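Local coordinates for AlgX/AlgJ SGNH hydrolase-like domain-containing protein (Eubacterium siraeum, PDB 4NZK) that is of unknown function but belongs to the DHHW family of the SGNH hydrolase clan, consistent with an esterase-like or acetyl-transferring role, at residues Q58-L63 with G73-Y77; Y156-D162 with I213-T219. All coordinates share one frame; numbering follows the deposited sequence.

Contact 1. Residues Q58-L63 with G73-Y77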
loop_
_atom_site.group_PDB
_atom_site.type_symbol
_atom_site.label_atom_id
_atom_site.label_comp_id
_atom_site.label_asym_id
_atom_site.label_seq_id
_atom_site.Cartn_x
_atom_site.Cartn_y
_atom_site.Cartn_z
ATOM N N GLN A 58 5.666 21.302 14.434
ATOM C CA GLN A 58 5.446 19.896 14.786
ATOM C C GLN A 58 4.257 19.715 15.737
ATOM O O GLN A 58 4.096 20.465 16.708
ATOM C CB GLN A 58 6.682 19.328 15.487
ATOM C CG GLN A 58 7.863 19.165 14.563
ATOM C CD GLN A 58 9.013 18.418 15.177
ATOM O OE1 GLN A 58 8.835 17.358 15.784
ATOM N NE2 GLN A 58 10.193 18.967 15.034
ATOM N N THR A 59 3.387 18.765 15.423
ATOM C CA THR A 59 2.393 18.305 16.388
ATOM C C THR A 59 1.916 16.943 15.988
ATOM O O THR A 59 1.893 16.573 14.804
ATOM C CB THR A 59 1.172 19.236 16.636
ATOM O OG1 THR A 59 0.421 18.783 17.809
ATOM C CG2 THR A 59 0.247 19.272 15.429
ATOM N N ASN A 60 1.583 16.174 17.007
ATOM C CA ASN A 60 0.982 14.857 16.832
ATOM C C ASN A 60 1.850 13.973 15.947
ATOM O O ASN A 60 1.346 13.154 15.220
ATOM C CB ASN A 60 -0.441 14.970 16.291
ATOM C CG ASN A 60 -1.180 13.648 16.308
ATOM O OD1 ASN A 60 -1.068 12.869 17.279
ATOM N ND2 ASN A 60 -1.955 13.379 15.254
ATOM N N GLY A 61 3.161 14.132 16.054
ATOM C CA GLY A 61 4.102 13.308 15.274
ATOM C C GLY A 61 4.260 13.687 13.829
ATOM O O GLY A 61 4.898 12.954 13.073
ATOM N N GLN A 62 3.703 14.839 13.454
ATOM C CA GLN A 62 3.738 15.344 12.094
ATOM C C GLN A 62 4.521 16.650 12.054
ATOM O O GLN A 62 4.576 17.410 13.010
ATOM C CB GLN A 62 2.327 15.628 11.565
ATOM C CG GLN A 62 1.260 14.624 11.957
ATOM C CD GLN A 62 1.560 13.222 11.496
ATOM O OE1 GLN A 62 1.833 12.992 10.323
ATOM N NE2 GLN A 62 1.474 12.269 12.418
ATOM N N LEU A 63 5.075 16.926 10.893
ATOM C CA LEU A 63 5.662 18.231 10.575
ATOM C C LEU A 63 4.840 18.865 9.470
ATOM O O LEU A 63 4.623 18.271 8.416
ATOM C CB LEU A 63 7.099 18.022 10.083
ATOM C CG LEU A 63 7.867 19.258 9.569
ATOM C CD1 LEU A 63 8.126 20.237 10.705
ATOM C CD2 LEU A 63 9.177 18.913 8.876
ATOM N N GLY A 73 2.430 18.084 4.913
ATOM C CA GLY A 73 2.328 17.435 6.213
ATOM C C GLY A 73 3.091 16.127 6.053
ATOM O O GLY A 73 2.775 15.330 5.154
ATOM N N ILE A 74 4.097 15.922 6.920
ATOM C CA ILE A 74 5.003 14.769 6.866
ATOM C C ILE A 74 5.061 14.085 8.197
ATOM O O ILE A 74 5.381 14.712 9.228
ATOM C CB ILE A 74 6.419 15.227 6.470
ATOM C CG1 ILE A 74 6.350 15.973 5.134
ATOM C CG2 ILE A 74 7.378 14.013 6.434
ATOM C CD1 ILE A 74 7.651 16.570 4.667
ATOM N N SER A 75 4.779 12.786 8.198
ATOM C CA SER A 75 4.821 12.024 9.453
ATOM C C SER A 75 6.293 11.716 9.770
ATOM O O SER A 75 7.026 11.191 8.935
ATOM C CB SER A 75 4.063 10.704 9.291
ATOM O OG SER A 75 2.699 10.862 9.040
ATOM N N LEU A 76 6.705 12.041 10.989
ATOM C CA LEU A 76 8.049 11.768 11.446
ATOM C C LEU A 76 8.134 10.316 11.921
ATOM O O LEU A 76 7.204 9.776 12.482
ATOM C CB LEU A 76 8.450 12.753 12.549
ATOM C CG LEU A 76 8.423 14.222 12.057
ATOM C CD1 LEU A 76 8.516 15.204 13.214
ATOM C CD2 LEU A 76 9.476 14.530 11.010
ATOM N N TYR A 77 9.294 9.714 11.712
ATOM C CA TYR A 77 9.468 8.284 11.961
ATOM C C TYR A 77 10.454 8.056 13.085
ATOM O O TYR A 77 11.500 8.720 13.125
ATOM C CB TYR A 77 9.977 7.617 10.676
ATOM C CG TYR A 77 10.079 6.129 10.778
ATOM C CD1 TYR A 77 8.983 5.335 11.139
ATOM C CD2 TYR A 77 11.242 5.482 10.437
ATOM C CE1 TYR A 77 9.083 3.952 11.199
ATOM C CE2 TYR A 77 11.350 4.102 10.518
ATOM C CZ TYR A 77 10.269 3.346 10.893
ATOM O OH TYR A 77 10.323 1.985 10.991
HETATM O O HOH W 1 4.646 10.210 13.175
#
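Gln58 meets Leu76 at about a right angle, its OE1 lying 3.4 Å from Leu76 CD1. From Thr59 to Gln62 the chain makes a type I' turn, and Asn60 and Gly61 both have positive phi, a backbone shape that glycine adopts easily. Gly61 O accepts from Leu76 N at 2.9 Å, almost straight along the C=O axis, and also takes a water that bridges it to Leu76 O. The turn closes the hairpin of strands 53-59 and 62-67; strand 62-67 is the middle strand of a three-stranded antiparallel sheet and pairs on its other side with 70-75. Gln62 is bent at chi2 (-59°), which turns its amide toward Ser75: OE1 receives Ser75 OG at 2.6 Å on an in-plane lone pair, while NE2 donates to Asn60 O at 2.9 Å. Both amide ends are thus used, fixing its rotation, and Met203 and Phe206 pack on this side chain. With an alanine here, Ser75 OG and Asn60 O would probably each lose a partner. Leu63 forms a hydrogen-bonded pair with Ile74, Leu63 N to Ile74 O and Ile74 N to Leu63 O both measuring 2.8 Å, and its CB lies 4.3 Å from Leu76 CD2.

Contact 2. Residues Y156-D162 with I213-T219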
loop_
_atom_site.group_PDB
_atom_site.type_symbol
_atom_site.label_atom_id
_atom_site.label_comp_id
_atom_site.label_asym_id
_atom_site.label_seq_id
_atom_site.Cartn_x
_atom_site.Cartn_y
_atom_site.Cartn_z
ATOM N N TYR A 156 5.610 13.255 -9.041
ATOM C CA TYR A 156 4.559 13.473 -8.028
ATOM C C TYR A 156 4.120 12.087 -7.511
ATOM O O TYR A 156 3.001 11.618 -7.734
ATOM C CB TYR A 156 3.408 14.235 -8.664
ATOM C CG TYR A 156 2.394 14.897 -7.746
ATOM C CD1 TYR A 156 2.354 14.665 -6.370
ATOM C CD2 TYR A 156 1.453 15.751 -8.283
ATOM C CE1 TYR A 156 1.414 15.298 -5.560
ATOM C CE2 TYR A 156 0.515 16.383 -7.489
ATOM C CZ TYR A 156 0.494 16.155 -6.131
ATOM O OH TYR A 156 -0.470 16.804 -5.389
ATOM N N ILE A 157 5.032 11.470 -6.768
ATOM C CA ILE A 157 4.850 10.102 -6.308
ATOM C C ILE A 157 4.196 10.014 -4.937
ATOM O O ILE A 157 3.597 8.987 -4.579
ATOM C CB ILE A 157 6.164 9.290 -6.309
ATOM C CG1 ILE A 157 7.292 10.049 -5.625
ATOM C CG2 ILE A 157 6.502 8.910 -7.754
ATOM C CD1 ILE A 157 8.432 9.132 -5.214
ATOM N N TYR A 158 4.310 11.096 -4.164
ATOM C CA TYR A 158 3.682 11.158 -2.842
ATOM C C TYR A 158 2.758 12.361 -2.752
ATOM O O TYR A 158 2.982 13.381 -3.362
ATOM C CB TYR A 158 4.709 11.240 -1.706
ATOM C CG TYR A 158 5.344 9.923 -1.326
ATOM C CD1 TYR A 158 6.488 9.459 -1.964
ATOM C CD2 TYR A 158 4.761 9.124 -0.309
ATOM C CE1 TYR A 158 7.025 8.251 -1.624
ATOM C CE2 TYR A 158 5.333 7.908 0.046
ATOM C CZ TYR A 158 6.468 7.493 -0.631
ATOM O OH TYR A 158 7.087 6.276 -0.374
ATOM N N THR A 159 1.680 12.210 -2.000
ATOM C CA THR A 159 0.825 13.376 -1.735
ATOM C C THR A 159 1.487 14.264 -0.687
ATOM O O THR A 159 2.358 13.804 0.068
ATOM C CB THR A 159 -0.530 12.960 -1.223
ATOM O OG1 THR A 159 -0.365 12.405 0.072
ATOM C CG2 THR A 159 -1.163 11.935 -2.171
ATOM N N ARG A 160 1.103 15.545 -0.677
ATOM C CA ARG A 160 1.538 16.469 0.338
ATOM C C ARG A 160 0.592 16.455 1.555
ATOM O O ARG A 160 1.009 16.819 2.655
ATOM C CB ARG A 160 1.595 17.889 -0.182
ATOM C CG ARG A 160 2.698 18.123 -1.187
ATOM C CD ARG A 160 2.803 19.595 -1.596
ATOM N NE ARG A 160 1.691 19.926 -2.484
ATOM C CZ ARG A 160 0.530 20.459 -2.114
ATOM N NH1 ARG A 160 0.276 20.846 -0.867
ATOM N NH2 ARG A 160 -0.409 20.611 -3.011
ATOM N N THR A 161 -0.671 16.069 1.356
ATOM C CA THR A 161 -1.693 16.256 2.384
ATOM C C THR A 161 -2.345 14.948 2.864
ATOM O O THR A 161 -3.350 14.960 3.578
ATOM C CB THR A 161 -2.832 17.177 1.907
ATOM O OG1 THR A 161 -3.648 16.513 0.932
ATOM C CG2 THR A 161 -2.289 18.525 1.367
ATOM N N ASP A 162 -1.779 13.824 2.452
ATOM C CA ASP A 162 -2.333 12.515 2.811
ATOM C C ASP A 162 -1.247 11.604 3.350
ATOM O O ASP A 162 -0.053 11.804 3.081
ATOM C CB ASP A 162 -3.023 11.892 1.615
ATOM C CG ASP A 162 -3.924 10.710 1.968
ATOM O OD1 ASP A 162 -4.840 10.841 2.832
ATOM O OD2 ASP A 162 -3.746 9.655 1.306
ATOM N N ILE A 213 -2.752 23.027 5.642
ATOM C CA ILE A 213 -2.930 21.804 4.872
ATOM C C ILE A 213 -4.170 21.902 4.008
ATOM O O ILE A 213 -4.130 21.622 2.806
ATOM C CB ILE A 213 -3.015 20.552 5.808
ATOM C CG1 ILE A 213 -1.698 20.335 6.547
ATOM C CG2 ILE A 213 -3.399 19.310 5.047
ATOM C CD1 ILE A 213 -0.523 19.954 5.683
ATOM N N LYS A 214 -5.280 22.344 4.613
ATOM C CA LYS A 214 -6.556 22.438 3.882
ATOM C C LYS A 214 -6.471 23.431 2.735
ATOM O O LYS A 214 -7.117 23.251 1.701
ATOM C CB LYS A 214 -7.702 22.814 4.862
ATOM C CG LYS A 214 -9.099 22.923 4.262
ATOM C CD LYS A 214 -10.052 23.548 5.264
ATOM C CE LYS A 214 -11.397 23.868 4.624
ATOM N NZ LYS A 214 -11.998 22.656 4.001
ATOM N N ASN A 215 -5.643 24.445 2.911
ATOM C CA ASN A 215 -5.523 25.510 1.935
ATOM C C ASN A 215 -4.580 25.215 0.785
ATOM O O ASN A 215 -4.466 26.039 -0.124
ATOM C CB ASN A 215 -5.121 26.804 2.631
ATOM C CG ASN A 215 -6.233 27.344 3.547
ATOM O OD1 ASN A 215 -7.415 27.041 3.368
ATOM N ND2 ASN A 215 -5.850 28.161 4.508
ATOM N N ASP A 216 -3.965 24.027 0.779
ATOM C CA ASP A 216 -3.031 23.655 -0.304
ATOM C C ASP A 216 -3.294 22.192 -0.754
ATOM O O ASP A 216 -2.516 21.279 -0.542
ATOM C CB ASP A 216 -1.595 23.924 0.157
ATOM C CG ASP A 216 -0.612 24.125 -0.998
ATOM O OD1 ASP A 216 -0.968 23.894 -2.184
ATOM O OD2 ASP A 216 0.543 24.523 -0.710
ATOM N N PRO A 217 -4.461 21.959 -1.343
ATOM C CA PRO A 217 -4.825 20.618 -1.729
ATOM C C PRO A 217 -3.944 19.988 -2.794
ATOM O O PRO A 217 -3.315 20.676 -3.599
ATOM C CB PRO A 217 -6.259 20.733 -2.243
ATOM C CG PRO A 217 -6.530 22.147 -2.376
ATOM C CD PRO A 217 -5.502 22.949 -1.668
ATOM N N ASP A 218 -3.894 18.663 -2.743
ATOM C CA ASP A 218 -3.249 17.883 -3.788
ATOM C C ASP A 218 -4.147 17.733 -5.003
ATOM O O ASP A 218 -5.379 17.862 -4.934
ATOM C CB ASP A 218 -2.976 16.467 -3.287
ATOM C CG ASP A 218 -1.793 16.383 -2.340
ATOM O OD1 ASP A 218 -0.625 16.422 -2.827
ATOM O OD2 ASP A 218 -2.026 16.162 -1.104
ATOM N N THR A 219 -3.511 17.341 -6.101
ATOM C CA THR A 219 -4.220 16.796 -7.227
ATOM C C THR A 219 -3.966 15.298 -7.139
ATOM O O THR A 219 -2.807 14.862 -7.046
ATOM C CB THR A 219 -3.632 17.298 -8.559
ATOM O OG1 THR A 219 -3.800 18.724 -8.636
ATOM C CG2 THR A 219 -4.312 16.612 -9.737
#
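The loop leading into the DHHW sequence, which begins at Asp162, is tied to the start of strand 218-224 because Tyr156, Arg160 and Thr161 all donate to the carboxylate of Asp218. Asp162 itself hydrogen-bonds His164 through OD2 and Thr202 through OD1, an Asp-His pairing consistent with the one used by SGNH hydrolases, and the contact lies immediately before this probable site in the chain. Four hydrogen bonds converge on the buried Asp218 carboxylate, two on each oxygen. OD1 takes Arg160 N on its syn lone pair, nearly straight at 177°, and Tyr156 OH on its anti lone pair at 2.6 Å. OD2 repeats the scheme with Thr161, accepting its N at 2.8 Å on the syn side and its OG1 at 2.6 Å on the anti side. The N-H groups of Arg160 and Thr161 thus sit side by side, with the two hydroxyls outside them. Bonds to both oxygens hold the rotation of the carboxylate about CB-CG, and such donors would be expected to favour the ionised form. Thr161 OG1 stands between its own N and carbonyl carbon (chi1 72°), which lets N and OG1 reach the same oxygen, and Gly201 N donates to OG1 in turn. The Tyr156 ring presents its edge to OD1, with its plane 40° from that of the carboxylate, and its hydroxyl also accepts from Thr219 N. Arg160, bent at chi3, lays one guanidinium face over Asp218 OD1 and offers its edge to the 213-219 turn: NH1 donates to Asp216 O at 2.8 Å, and NH2 makes a weak bond to Pro217 O. NH2 also forms a charge-only salt bridge to Asp216, whose carboxylate is bound by His70 and by Thr71, itself an acceptor for NH1. Ile213 CG2 lies 3.8 Å from Thr161 CB.

Overall arrangement
From the N terminus, strand 53-59 turns into 62-67, and contact 1 closes the short hairpin between 62-67 and 70-75 before the chain runs on to helix 83-96. Contact 2 opens only afterwards and spans fifty residues, from the loop after helix 145-150 to the start of strand 218-224. The two lie in series, neither nested nor crossed, with centres about 15 Å apart on the same side of the chain's centre. They nevertheless touch: Gly73 N lies 3.0 Å from Arg160 O, a probable hydrogen bond, and Ile213 CD1 packs on Gly73 N. The edge strand 70-75 of the small sheet thereby meets the loop ahead of the DHHW sequence.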